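Local coordinates for putative aldehyde dehydrogenase (Burkholderia cenocepacia, PDB 4YWE), which probably oxidises aldehydes to the corresponding carboxylic acids, with NAD or NADP as the electron acceptor, at the interface of chains A and B and the interface of chains A and C. Sequence-based numbering; all coordinates share one arbitrary frame. Chains: chain A/B/C, Putative aldehyde dehydrogenase.

Contact 1: the interface of chains A and B. Residues chain A 70-71, 125-129; chain B 134-135.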
loop_
_atom_site.group_PDB
_atom_site.type_symbol
_atom_site.label_atom_id
_atom_site.label_comp_id
_atom_site.label_asym_id
_atom_site.label_seq_id
_atom_site.Cartn_x
_atom_site.Cartn_y
_atom_site.Cartn_z
ATOM N N SER A 70 -9.631 3.407 -20.765
ATOM C CA SER A 70 -8.834 2.765 -19.729
ATOM C C SER A 70 -8.103 3.821 -18.914
ATOM O O SER A 70 -8.046 4.988 -19.307
ATOM C CB SER A 70 -7.834 1.782 -20.338
ATOM O OG SER A 70 -6.823 2.470 -21.055
ATOM N N ALA A 71 -7.540 3.409 -17.784
ATOM C CA ALA A 71 -6.805 4.320 -16.917
ATOM C C ALA A 71 -5.615 4.939 -17.649
ATOM O O ALA A 71 -5.408 6.152 -17.602
ATOM C CB ALA A 71 -6.342 3.599 -15.668
ATOM N N ALA A 125 -2.896 7.678 -12.852
ATOM C CA ALA A 125 -4.149 7.083 -13.314
ATOM C C ALA A 125 -4.127 5.551 -13.342
ATOM O O ALA A 125 -5.008 4.906 -12.774
ATOM C CB ALA A 125 -4.498 7.622 -14.694
ATOM N N ASP A 126 -3.127 4.967 -13.994
ATOM C CA ASP A 126 -3.087 3.513 -14.132
ATOM C C ASP A 126 -2.291 2.841 -13.016
ATOM O O ASP A 126 -1.865 1.695 -13.151
ATOM C CB ASP A 126 -2.519 3.114 -15.500
ATOM C CG ASP A 126 -1.121 3.655 -15.742
ATOM O OD1 ASP A 126 -0.530 4.258 -14.822
ATOM O OD2 ASP A 126 -0.607 3.468 -16.866
ATOM N N LYS A 127 -2.096 3.558 -11.915
ATOM C CA LYS A 127 -1.372 3.014 -10.773
ATOM C C LYS A 127 -2.194 3.155 -9.497
ATOM O O LYS A 127 -1.685 2.979 -8.389
ATOM C CB LYS A 127 -0.014 3.699 -10.630
ATOM C CG LYS A 127 0.865 3.486 -11.853
ATOM C CD LYS A 127 2.089 4.366 -11.846
ATOM C CE LYS A 127 2.736 4.368 -13.217
ATOM N NZ LYS A 127 1.860 5.000 -14.241
ATOM N N LEU A 128 -3.471 3.476 -9.668
ATOM C CA LEU A 128 -4.417 3.487 -8.561
ATOM C C LEU A 128 -4.890 2.058 -8.319
ATOM O O LEU A 128 -5.780 1.561 -9.012
ATOM C CB LEU A 128 -5.596 4.417 -8.860
ATOM C CG LEU A 128 -6.618 4.621 -7.741
ATOM C CD1 LEU A 128 -5.927 5.075 -6.468
ATOM C CD2 LEU A 128 -7.680 5.625 -8.165
ATOM N N HIS A 129 -4.280 1.400 -7.338
ATOM C CA HIS A 129 -4.491 -0.027 -7.126
ATOM C C HIS A 129 -5.541 -0.328 -6.065
ATOM O O HIS A 129 -5.645 0.371 -5.058
ATOM C CB HIS A 129 -3.176 -0.702 -6.729
ATOM C CG HIS A 129 -2.090 -0.561 -7.750
ATOM N ND1 HIS A 129 -0.754 -0.660 -7.432
ATOM C CD2 HIS A 129 -2.146 -0.332 -9.084
ATOM C CE1 HIS A 129 -0.030 -0.496 -8.526
ATOM N NE2 HIS A 129 -0.849 -0.296 -9.541
ATOM N N PRO B 134 -4.943 -1.572 -12.655
ATOM C CA PRO B 134 -5.648 -1.008 -13.810
ATOM C C PRO B 134 -5.087 -1.564 -15.111
ATOM O O PRO B 134 -3.869 -1.578 -15.296
ATOM C CB PRO B 134 -5.381 0.497 -13.691
ATOM C CG PRO B 134 -5.042 0.712 -12.249
ATOM C CD PRO B 134 -4.308 -0.528 -11.835
ATOM N N TYR B 135 -5.963 -2.028 -15.994
ATOM C CA TYR B 135 -5.521 -2.624 -17.245
ATOM C C TYR B 135 -6.470 -2.252 -18.380
ATOM O O TYR B 135 -7.188 -1.254 -18.301
ATOM C CB TYR B 135 -5.415 -4.147 -17.104
ATOM C CG TYR B 135 -4.438 -4.784 -18.065
ATOM C CD1 TYR B 135 -3.114 -4.371 -18.108
ATOM C CD2 TYR B 135 -4.838 -5.798 -18.927
ATOM C CE1 TYR B 135 -2.217 -4.944 -18.981
ATOM C CE2 TYR B 135 -3.944 -6.380 -19.808
ATOM C CZ TYR B 135 -2.634 -5.946 -19.827
ATOM O OH TYR B 135 -1.731 -6.510 -20.693
HETATM O O HOH W 1 -8.161 0.622 -16.764
HETATM O O HOH W 2 -1.704 -0.547 -14.259
#
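The residue just past the end of the oligomerisation-domain strand B:130-133 plugs into chain A here. It meets the start of helix A:71-87 and the short 3-10 helix A:125-127. B:Pro134 carries the contact with its ring. Its CG points at two backbone carbonyls at once, lying 3.4 Å from A:Leu128 O and 3.4 Å from A:Asp126 O. On one flank the ring touches A:Ala71, CB to CB at 3.8 Å. On the other it crosses A:His129 at about a right angle, with B:Pro134 CD 3.5 Å from the imidazole carbon CD2 of A:His129. On one face of the A:His129 ring, A:Lys127 O of its own chain lies over the centre, 3.4 Å above the plane.

No polar atom of one chain bonds directly to the other; water does this work. Water 2 links the carbonyls A:Asp126 O and B:Pro134 O. Water 1 links B:Tyr135 O to A:Ala71 N in the first turn of its helix, 3.0 Å from that N and nearly straight (167° at H). The N-terminal end of helix A:71-87 may favour the water-linked carbonyl through the helix dipole.

A:Lys127 bends back at its tip (chi4 66°), and its ammonium NZ forms a salt bridge of 2.6 Å to A:Asp126 OD1, on the syn lone pair.

Contact 2: the interface of chains A and C. Residues chain A 439, 453, 455, 466, 471; chain C 133, 145, 479-481.
In this part of the two-fold A–C interface, the backbone carbonyl of C:Leu479, in the C-terminal strand C:477-485, is gripped by A:Arg466. The pairing resembles the intimate dimer of aldehyde dehydrogenases, where oligomerisation strands of one subunit pack on the catalytic domain of the other. The guanidinium comes side-on and keeps the oxygen in its plane. NE of A:Arg466 lies 2.8 Å from C:Leu479 O, on a lone pair. NH2 of A:Arg466 reaches the same C:Leu479 O at 3.1 Å, from above the carbonyl plane. Two residues along, C:Thr481 N donates to A:Gly439 O at 2.7 Å, almost straight. Water 3 meets A:Gly439 O, A:Pro455 O, C:Leu479 O and the hydroxyl OG1 of C:Thr481.

The C:Leu479 side chain, CG anti to the backbone N (chi1 -166°), pushes CD2 between A:Pro455 and A:Glu471. That methyl is 3.8 Å from A:Pro455 CB. C:Leu133 CD1 meets the same proline ring tip to tip, 3.7 Å from A:Pro455 CD.

Further out, A:Glu471 bends at chi2 (78°) and faces an extended C:Arg145, tip to tip. Their salt bridge is loose, with C:Arg145 NH1 3.4 Å from A:Glu471 OE2 and the planes 38° apart. C:Leu479 CD1 lies over one face of the C:Arg145 guanidinium, toward its rim.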
loop_
_atom_site.group_PDB
_atom_site.type_symbol
_atom_site.label_atom_id
_atom_site.label_comp_id
_atom_site.label_asym_id
_atom_site.label_seq_id
_atom_site.Cartn_x
_atom_site.Cartn_y
_atom_site.Cartn_z
ATOM N N GLY A 439 -3.523 19.444 8.720
ATOM C CA GLY A 439 -3.351 18.489 7.644
ATOM C C GLY A 439 -1.908 18.433 7.185
ATOM O O GLY A 439 -1.421 17.386 6.756
ATOM N N GLU A 453 2.269 17.100 -4.666
ATOM C CA GLU A 453 2.368 15.736 -4.161
ATOM C C GLU A 453 1.933 15.627 -2.702
ATOM O O GLU A 453 1.785 14.526 -2.174
ATOM C CB GLU A 453 3.802 15.217 -4.309
ATOM C CG GLU A 453 4.355 15.263 -5.726
ATOM C CD GLU A 453 5.044 16.576 -6.053
ATOM O OE1 GLU A 453 4.658 17.618 -5.484
ATOM O OE2 GLU A 453 5.978 16.564 -6.882
ATOM N N PRO A 455 -0.636 15.789 0.216
ATOM C CA PRO A 455 -2.062 15.757 0.558
ATOM C C PRO A 455 -2.462 16.943 1.431
ATOM O O PRO A 455 -1.820 17.216 2.445
ATOM C CB PRO A 455 -2.208 14.434 1.313
ATOM C CG PRO A 455 -1.120 13.577 0.751
ATOM C CD PRO A 455 0.033 14.518 0.545
ATOM N N ARG A 466 -9.129 15.050 2.112
ATOM C CA ARG A 466 -7.813 15.416 1.607
ATOM C C ARG A 466 -7.798 15.518 0.086
ATOM O O ARG A 466 -8.378 14.683 -0.609
ATOM C CB ARG A 466 -6.762 14.400 2.067
ATOM C CG ARG A 466 -6.556 14.342 3.575
ATOM C CD ARG A 466 -5.926 15.624 4.104
ATOM N NE ARG A 466 -5.738 15.591 5.555
ATOM C CZ ARG A 466 -6.639 16.022 6.434
ATOM N NH1 ARG A 466 -7.796 16.519 6.016
ATOM N NH2 ARG A 466 -6.382 15.957 7.735
ATOM N N GLU A 471 -3.066 10.647 -2.523
ATOM C CA GLU A 471 -4.145 10.393 -1.569
ATOM C C GLU A 471 -5.503 10.916 -2.048
ATOM O O GLU A 471 -6.550 10.392 -1.663
ATOM C CB GLU A 471 -3.794 11.024 -0.216
ATOM C CG GLU A 471 -4.815 10.788 0.890
ATOM C CD GLU A 471 -4.722 9.399 1.490
ATOM O OE1 GLU A 471 -3.803 8.643 1.111
ATOM O OE2 GLU A 471 -5.567 9.062 2.346
ATOM N N LEU C 133 6.765 10.226 0.897
ATOM C CA LEU C 133 6.515 10.649 -0.476
ATOM C C LEU C 133 7.749 11.258 -1.131
ATOM O O LEU C 133 8.443 12.072 -0.522
ATOM C CB LEU C 133 5.362 11.653 -0.512
ATOM C CG LEU C 133 4.058 11.185 0.135
ATOM C CD1 LEU C 133 3.035 12.310 0.158
ATOM C CD2 LEU C 133 3.511 9.970 -0.598
ATOM N N ARG C 145 -1.150 8.607 9.798
ATOM C CA ARG C 145 -2.593 8.464 9.927
ATOM C C ARG C 145 -2.988 8.548 11.396
ATOM O O ARG C 145 -2.869 7.577 12.143
ATOM C CB ARG C 145 -3.062 7.149 9.307
ATOM C CG ARG C 145 -2.650 7.005 7.852
ATOM C CD ARG C 145 -3.346 5.845 7.166
ATOM N NE ARG C 145 -2.911 5.719 5.778
ATOM C CZ ARG C 145 -3.379 6.457 4.777
ATOM N NH1 ARG C 145 -4.304 7.381 5.003
ATOM N NH2 ARG C 145 -2.920 6.273 3.545
ATOM N N LEU C 479 -5.270 12.040 7.634
ATOM C CA LEU C 479 -3.879 12.083 7.200
ATOM C C LEU C 479 -3.215 13.421 7.507
ATOM O O LEU C 479 -3.755 14.482 7.192
ATOM C CB LEU C 479 -3.781 11.799 5.701
ATOM C CG LEU C 479 -2.373 11.497 5.187
ATOM C CD1 LEU C 479 -1.889 10.168 5.747
ATOM C CD2 LEU C 479 -2.337 11.494 3.667
ATOM N N LYS C 480 -2.042 13.360 8.130
ATOM C CA LYS C 480 -1.203 14.538 8.311
ATOM C C LYS C 480 0.079 14.381 7.503
ATOM O O LYS C 480 0.730 13.337 7.553
ATOM C CB LYS C 480 -0.867 14.765 9.787
ATOM C CG LYS C 480 0.137 15.893 10.011
ATOM C CD LYS C 480 0.588 15.984 11.461
ATOM C CE LYS C 480 -0.526 16.496 12.359
ATOM N NZ LYS C 480 -0.142 16.455 13.798
ATOM N N THR C 481 0.438 15.418 6.757
ATOM C CA THR C 481 1.644 15.383 5.941
ATOM C C THR C 481 2.722 16.287 6.532
ATOM O O THR C 481 2.493 17.473 6.765
ATOM C CB THR C 481 1.351 15.805 4.491
ATOM O OG1 THR C 481 0.316 14.972 3.954
ATOM C CG2 THR C 481 2.599 15.675 3.632
HETATM O O HOH W 3 -2.225 15.734 4.727
#

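Contact 3: the interface of chains A and B. Residues chain A 129-132, 142-144; chain B 129-133, 142-143.
This is an antiparallel strand-to-strand interface that joins chains A and B across a two-fold axis. In aldehyde dehydrogenases such pairing of oligomerisation domains commonly ties dimers into tetramers, and it may do so in this four-chain assembly. A:Glu131 and B:Glu131 face each other where the strands cross at an angle. The well-formed backbone bonds run from Gly130 N to Thr132 O, as B:Gly130 N to A:Thr132 O at 3.0 Å, on a lone pair. B:Thr132 N meets A:Gly130 O at 3.2 Å, from far above the carbonyl plane.

Each threonine hydroxyl reaches past the partner's edge strand to the strand behind it. B:Thr132 OG1 takes the crowded position between N and C (chi1 63°) and donates to A:Thr143 O at 2.8 Å, nearly along the C=O axis. A:Thr132 OG1, likewise crowded, donates to B:Thr143 O at 2.9 Å, in the carbonyl plane. The CG2 methyls turn to the partner's leucine, with A:Thr132 CG2 3.8 Å from B:Leu142 CB.

The glutamates break the symmetry. B:Glu131 is extended (chi2 175°), and its OE2 accepts from A:His129 ND1 at 2.9 Å. The bond is bent, coming from above the carboxylate plane. B:Leu133 CD2 covers the imidazole face opposite A:Lys127 O, 3.6 Å from the ring centroid. A:Glu131 instead folds back at chi2 (82°), and its OE1 accepts from A:Thr143 OG1 at 3.0 Å.

In each chain strand 130-133 lies beside strand 139-147, and the two hairpins meet at their edge strands.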
loop_
_atom_site.group_PDB
_atom_site.type_symbol
_atom_site.label_atom_id
_atom_site.label_comp_id
_atom_site.label_asym_id
_atom_site.label_seq_id
_atom_site.Cartn_x
_atom_site.Cartn_y
_atom_site.Cartn_z
ATOM N N HIS A 129 -4.280 1.400 -7.338
ATOM C CA HIS A 129 -4.491 -0.027 -7.126
ATOM C C HIS A 129 -5.541 -0.328 -6.065
ATOM O O HIS A 129 -5.645 0.371 -5.058
ATOM C CB HIS A 129 -3.176 -0.702 -6.729
ATOM C CG HIS A 129 -2.090 -0.561 -7.750
ATOM N ND1 HIS A 129 -0.754 -0.660 -7.432
ATOM C CD2 HIS A 129 -2.146 -0.332 -9.084
ATOM C CE1 HIS A 129 -0.030 -0.496 -8.526
ATOM N NE2 HIS A 129 -0.849 -0.296 -9.541
ATOM N N GLY A 130 -6.314 -1.383 -6.302
ATOM C CA GLY A 130 -7.165 -1.953 -5.276
ATOM C C GLY A 130 -6.400 -3.055 -4.571
ATOM O O GLY A 130 -5.174 -3.107 -4.652
ATOM N N GLU A 131 -7.109 -3.944 -3.883
ATOM C CA GLU A 131 -6.442 -5.003 -3.133
ATOM C C GLU A 131 -7.085 -6.371 -3.329
ATOM O O GLU A 131 -8.224 -6.483 -3.789
ATOM C CB GLU A 131 -6.421 -4.673 -1.636
ATOM C CG GLU A 131 -5.659 -3.409 -1.265
ATOM C CD GLU A 131 -6.481 -2.150 -1.463
ATOM O OE1 GLU A 131 -7.715 -2.210 -1.281
ATOM O OE2 GLU A 131 -5.894 -1.105 -1.810
ATOM N N THR A 132 -6.332 -7.410 -2.987
ATOM C CA THR A 132 -6.899 -8.733 -2.780
ATOM C C THR A 132 -6.707 -9.069 -1.306
ATOM O O THR A 132 -5.626 -8.871 -0.749
ATOM C CB THR A 132 -6.250 -9.810 -3.677
ATOM O OG1 THR A 132 -4.909 -10.066 -3.243
ATOM C CG2 THR A 132 -6.241 -9.366 -5.133
ATOM N N LEU A 142 -11.331 -9.677 -4.007
ATOM C CA LEU A 142 -10.615 -8.558 -4.605
ATOM C C LEU A 142 -11.397 -7.264 -4.415
ATOM O O LEU A 142 -12.621 -7.279 -4.276
ATOM C CB LEU A 142 -10.346 -8.801 -6.094
ATOM C CG LEU A 142 -11.525 -8.909 -7.065
ATOM C CD1 LEU A 142 -11.083 -8.531 -8.468
ATOM C CD2 LEU A 142 -12.110 -10.313 -7.064
ATOM N N THR A 143 -10.681 -6.147 -4.397
ATOM C CA THR A 143 -11.309 -4.839 -4.283
ATOM C C THR A 143 -10.911 -3.965 -5.462
ATOM O O THR A 143 -9.776 -4.024 -5.935
ATOM C CB THR A 143 -10.929 -4.129 -2.972
ATOM O OG1 THR A 143 -9.546 -3.758 -3.008
ATOM C CG2 THR A 143 -11.184 -5.035 -1.771
ATOM N N VAL A 144 -11.853 -3.158 -5.936
ATOM C CA VAL A 144 -11.597 -2.257 -7.049
ATOM C C VAL A 144 -12.019 -0.846 -6.665
ATOM O O VAL A 144 -13.068 -0.648 -6.052
ATOM C CB VAL A 144 -12.321 -2.722 -8.326
ATOM C CG1 VAL A 144 -11.628 -3.943 -8.913
ATOM C CG2 VAL A 144 -13.782 -3.022 -8.031
ATOM N N HIS B 129 -1.953 -8.142 1.957
ATOM C CA HIS B 129 -2.816 -7.923 0.805
ATOM C C HIS B 129 -2.079 -8.030 -0.523
ATOM O O HIS B 129 -0.902 -7.682 -0.628
ATOM C CB HIS B 129 -3.483 -6.548 0.900
ATOM C CG HIS B 129 -4.319 -6.367 2.127
ATOM N ND1 HIS B 129 -4.701 -5.127 2.591
ATOM C CD2 HIS B 129 -4.851 -7.270 2.985
ATOM C CE1 HIS B 129 -5.430 -5.272 3.684
ATOM N NE2 HIS B 129 -5.537 -6.563 3.943
ATOM N N GLY B 130 -2.787 -8.516 -1.534
ATOM C CA GLY B 130 -2.333 -8.403 -2.904
ATOM C C GLY B 130 -2.932 -7.144 -3.497
ATOM O O GLY B 130 -3.332 -6.244 -2.760
ATOM N N GLU B 131 -3.012 -7.075 -4.821
ATOM C CA GLU B 131 -3.517 -5.872 -5.473
ATOM C C GLU B 131 -4.412 -6.174 -6.666
ATOM O O GLU B 131 -4.447 -7.297 -7.169
ATOM C CB GLU B 131 -2.356 -4.992 -5.934
ATOM C CG GLU B 131 -1.572 -4.343 -4.809
ATOM C CD GLU B 131 -0.367 -3.581 -5.314
ATOM O OE1 GLU B 131 0.523 -4.214 -5.921
ATOM O OE2 GLU B 131 -0.312 -2.350 -5.111
ATOM N N THR B 132 -5.144 -5.156 -7.102
ATOM C CA THR B 132 -5.804 -5.185 -8.398
ATOM C C THR B 132 -5.230 -4.043 -9.224
ATOM O O THR B 132 -5.166 -2.903 -8.763
ATOM C CB THR B 132 -7.335 -5.052 -8.291
ATOM O OG1 THR B 132 -7.671 -3.776 -7.732
ATOM C CG2 THR B 132 -7.907 -6.158 -7.418
ATOM N N LEU B 133 -4.799 -4.355 -10.440
ATOM C CA LEU B 133 -4.089 -3.388 -11.266
ATOM C C LEU B 133 -4.950 -2.893 -12.419
ATOM O O LEU B 133 -5.614 -3.687 -13.087
ATOM C CB LEU B 133 -2.801 -4.007 -11.806
ATOM C CG LEU B 133 -1.942 -4.749 -10.781
ATOM C CD1 LEU B 133 -0.813 -5.494 -11.472
ATOM C CD2 LEU B 133 -1.397 -3.788 -9.733
ATOM N N LEU B 142 -5.720 -9.125 -11.000
ATOM C CA LEU B 142 -5.494 -9.186 -9.563
ATOM C C LEU B 142 -4.174 -9.886 -9.260
ATOM O O LEU B 142 -3.736 -10.759 -10.010
ATOM C CB LEU B 142 -6.650 -9.901 -8.853
ATOM C CG LEU B 142 -6.909 -11.383 -9.145
ATOM C CD1 LEU B 142 -7.617 -12.031 -7.967
ATOM C CD2 LEU B 142 -7.732 -11.566 -10.413
ATOM N N THR B 143 -3.540 -9.489 -8.164
ATOM C CA THR B 143 -2.288 -10.105 -7.745
ATOM C C THR B 143 -2.469 -10.781 -6.396
ATOM O O THR B 143 -3.099 -10.228 -5.496
ATOM C CB THR B 143 -1.142 -9.080 -7.655
ATOM O OG1 THR B 143 -1.370 -8.193 -6.552
ATOM C CG2 THR B 143 -1.040 -8.277 -8.945
#

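Contact 4: the interface of chains A and C. Residues chain A 236, 240, 243, 255, 257, 460-461, 463-464; chain C 247, 249-250.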
loop_
_atom_site.group_PDB
_atom_site.type_symbol
_atom_site.label_atom_id
_atom_site.label_comp_id
_atom_site.label_asym_id
_atom_site.label_seq_id
_atom_site.Cartn_x
_atom_site.Cartn_y
_atom_site.Cartn_z
ATOM N N PRO A 236 -16.254 28.558 5.293
ATOM C CA PRO A 236 -16.934 27.574 6.145
ATOM C C PRO A 236 -18.455 27.703 6.099
ATOM O O PRO A 236 -19.154 26.690 6.078
ATOM C CB PRO A 236 -16.404 27.901 7.545
ATOM C CG PRO A 236 -15.075 28.523 7.302
ATOM C CD PRO A 236 -15.239 29.322 6.040
ATOM N N LYS A 240 -20.798 24.664 4.777
ATOM C CA LYS A 240 -21.854 24.092 5.602
ATOM C C LYS A 240 -23.135 23.914 4.792
ATOM O O LYS A 240 -23.746 22.846 4.807
ATOM C CB LYS A 240 -22.114 24.985 6.816
ATOM C CG LYS A 240 -23.270 24.541 7.692
ATOM C CD LYS A 240 -23.535 25.566 8.783
ATOM C CE LYS A 240 -22.257 25.902 9.539
ATOM N NZ LYS A 240 -22.477 26.932 10.588
ATOM N N THR A 243 -22.834 21.180 2.092
ATOM C CA THR A 243 -22.911 19.868 2.721
ATOM C C THR A 243 -24.362 19.500 3.013
ATOM O O THR A 243 -24.814 18.399 2.692
ATOM C CB THR A 243 -22.100 19.818 4.031
ATOM O OG1 THR A 243 -20.717 20.066 3.754
ATOM C CG2 THR A 243 -22.241 18.455 4.697
ATOM N N LEU A 255 -14.655 19.077 2.048
ATOM C CA LEU A 255 -14.615 20.477 2.454
ATOM C C LEU A 255 -13.191 20.992 2.623
ATOM O O LEU A 255 -12.488 20.608 3.559
ATOM C CB LEU A 255 -15.388 20.677 3.761
ATOM C CG LEU A 255 -16.901 20.456 3.731
ATOM C CD1 LEU A 255 -17.495 20.714 5.103
ATOM C CD2 LEU A 255 -17.553 21.348 2.688
ATOM N N LEU A 257 -11.817 24.265 3.525
ATOM C CA LEU A 257 -12.228 25.575 4.018
ATOM C C LEU A 257 -11.038 26.458 4.380
ATOM O O LEU A 257 -9.900 26.168 4.010
ATOM C CB LEU A 257 -13.152 25.405 5.224
ATOM C CG LEU A 257 -14.263 24.370 5.015
ATOM C CD1 LEU A 257 -15.124 24.234 6.259
ATOM C CD2 LEU A 257 -15.116 24.723 3.803
ATOM N N GLY A 460 -11.349 20.322 12.056
ATOM C CA GLY A 460 -12.195 21.334 12.661
ATOM C C GLY A 460 -12.931 22.170 11.631
ATOM O O GLY A 460 -13.498 21.636 10.677
ATOM N N HIS A 461 -12.909 23.485 11.814
ATOM C CA HIS A 461 -13.615 24.393 10.915
ATOM C C HIS A 461 -12.826 24.674 9.638
ATOM O O HIS A 461 -13.235 25.497 8.818
ATOM C CB HIS A 461 -13.938 25.703 11.634
ATOM C CG HIS A 461 -15.105 25.604 12.567
ATOM N ND1 HIS A 461 -16.116 26.540 12.595
ATOM C CD2 HIS A 461 -15.429 24.670 13.493
ATOM C CE1 HIS A 461 -17.010 26.192 13.506
ATOM N NE2 HIS A 461 -16.618 25.062 14.063
ATOM N N GLY A 463 -12.441 22.266 7.640
ATOM C CA GLY A 463 -13.059 21.280 6.769
ATOM C C GLY A 463 -12.685 19.846 7.085
ATOM O O GLY A 463 -12.308 19.525 8.213
ATOM N N HIS A 464 -12.795 18.981 6.083
ATOM C CA HIS A 464 -12.415 17.579 6.224
ATOM C C HIS A 464 -12.172 16.957 4.854
ATOM O O HIS A 464 -12.654 17.460 3.841
ATOM C CB HIS A 464 -13.489 16.797 6.987
ATOM C CG HIS A 464 -14.861 16.915 6.399
ATOM N ND1 HIS A 464 -15.252 16.220 5.274
ATOM C CD2 HIS A 464 -15.935 17.645 6.782
ATOM C CE1 HIS A 464 -16.507 16.517 4.990
ATOM N NE2 HIS A 464 -16.945 17.381 5.891
ATOM N N ALA C 247 -22.872 19.010 10.155
ATOM C CA ALA C 247 -22.314 19.994 9.233
ATOM C C ALA C 247 -22.138 21.345 9.918
ATOM O O ALA C 247 -21.293 22.149 9.522
ATOM C CB ALA C 247 -23.198 20.133 8.007
ATOM N N ASN C 249 -20.841 21.835 12.644
ATOM C CA ASN C 249 -19.514 21.831 13.251
ATOM C C ASN C 249 -18.461 21.351 12.260
ATOM O O ASN C 249 -17.306 21.138 12.630
ATOM C CB ASN C 249 -19.496 20.945 14.497
ATOM C CG ASN C 249 -20.486 21.398 15.550
ATOM O OD1 ASN C 249 -20.546 22.577 15.895
ATOM N ND2 ASN C 249 -21.272 20.459 16.065
ATOM N N HIS C 250 -18.875 21.182 11.006
ATOM C CA HIS C 250 -18.015 20.654 9.948
ATOM C C HIS C 250 -17.446 19.290 10.331
ATOM O O HIS C 250 -16.268 19.008 10.111
ATOM C CB HIS C 250 -16.887 21.637 9.627
ATOM C CG HIS C 250 -17.370 22.995 9.227
ATOM N ND1 HIS C 250 -17.842 23.274 7.962
ATOM C CD2 HIS C 250 -17.462 24.151 9.926
ATOM C CE1 HIS C 250 -18.200 24.543 7.898
ATOM N NE2 HIS C 250 -17.980 25.098 9.077
HETATM O O HOH W 4 -18.292 24.171 15.755
#
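The imidazole of C:His250 is boxed in on both faces. A:Leu257 CD1 sits on one face, 3.7 Å from the ring centroid, and the carbonyl C:Ala247 O of its own chain lies on the other, offset toward the rim. At its edge, in plane, are A:Pro236 O beside CE1 and A:Leu255 CD1 beside ND1. The CD2 edge points at the face of A:His461. There the two rings stand edge-to-face with planes 67° apart, and C:His250 CD2 is 3.8 Å from A:His461 CG.

This is part of the two-fold A–C interface, which resembles the intimate dimer of aldehyde dehydrogenases. The direct contacts are van der Waals. The histidine has CG beside its backbone N (chi1 -57°), and its left-handed backbone follows the 3-10 helix C:247-249. It enters chain A between helix A:236-246 and the 3-10 helix A:460-462. Strand A:253-256 ends in the predicted catalytic A:Glu256. Along the helix, A:Lys240 CG is 3.6 Å from C:Ala247 O. A:Thr243 CG2 touches C:Ala247 CB at 3.8 Å. The lysine NZ stays 5.1 Å from C:His250 NE2, and its charge might disfavour protonation of that ring.

Magnesium is seen at A:Gly460 and A:Gly463 in this entry, and C:His250 is also a magnesium-binding position of this protein; the ion may come from crystallisation.

Water 4 closes the rim in plane with the A:His461 ring, 2.5 Å from A:His461 NE2 and 2.8 Å from C:Asn249 OD1.

Contact 1 and contact 3 belong to the A–B interface; their centres are about 11 Å apart, and they share A:His129. Contact 2 and contact 4 belong to the A–C interface, their centres about 18 Å apart. One short hairpin serves both partners: strand 130-133 pairs in contact 3, while C:Leu133 and the neighbouring strand's C:Arg145 serve contact 2. From the predicted catalytic A:Glu256, the centre of contact 2 is about 10 Å away and that of contact 4 about 7 Å. The centre of contact 1 is about 23 Å from A:Glu256. The A–C pairing may therefore shape the active-site surroundings, and the A–B pairing mainly assembly.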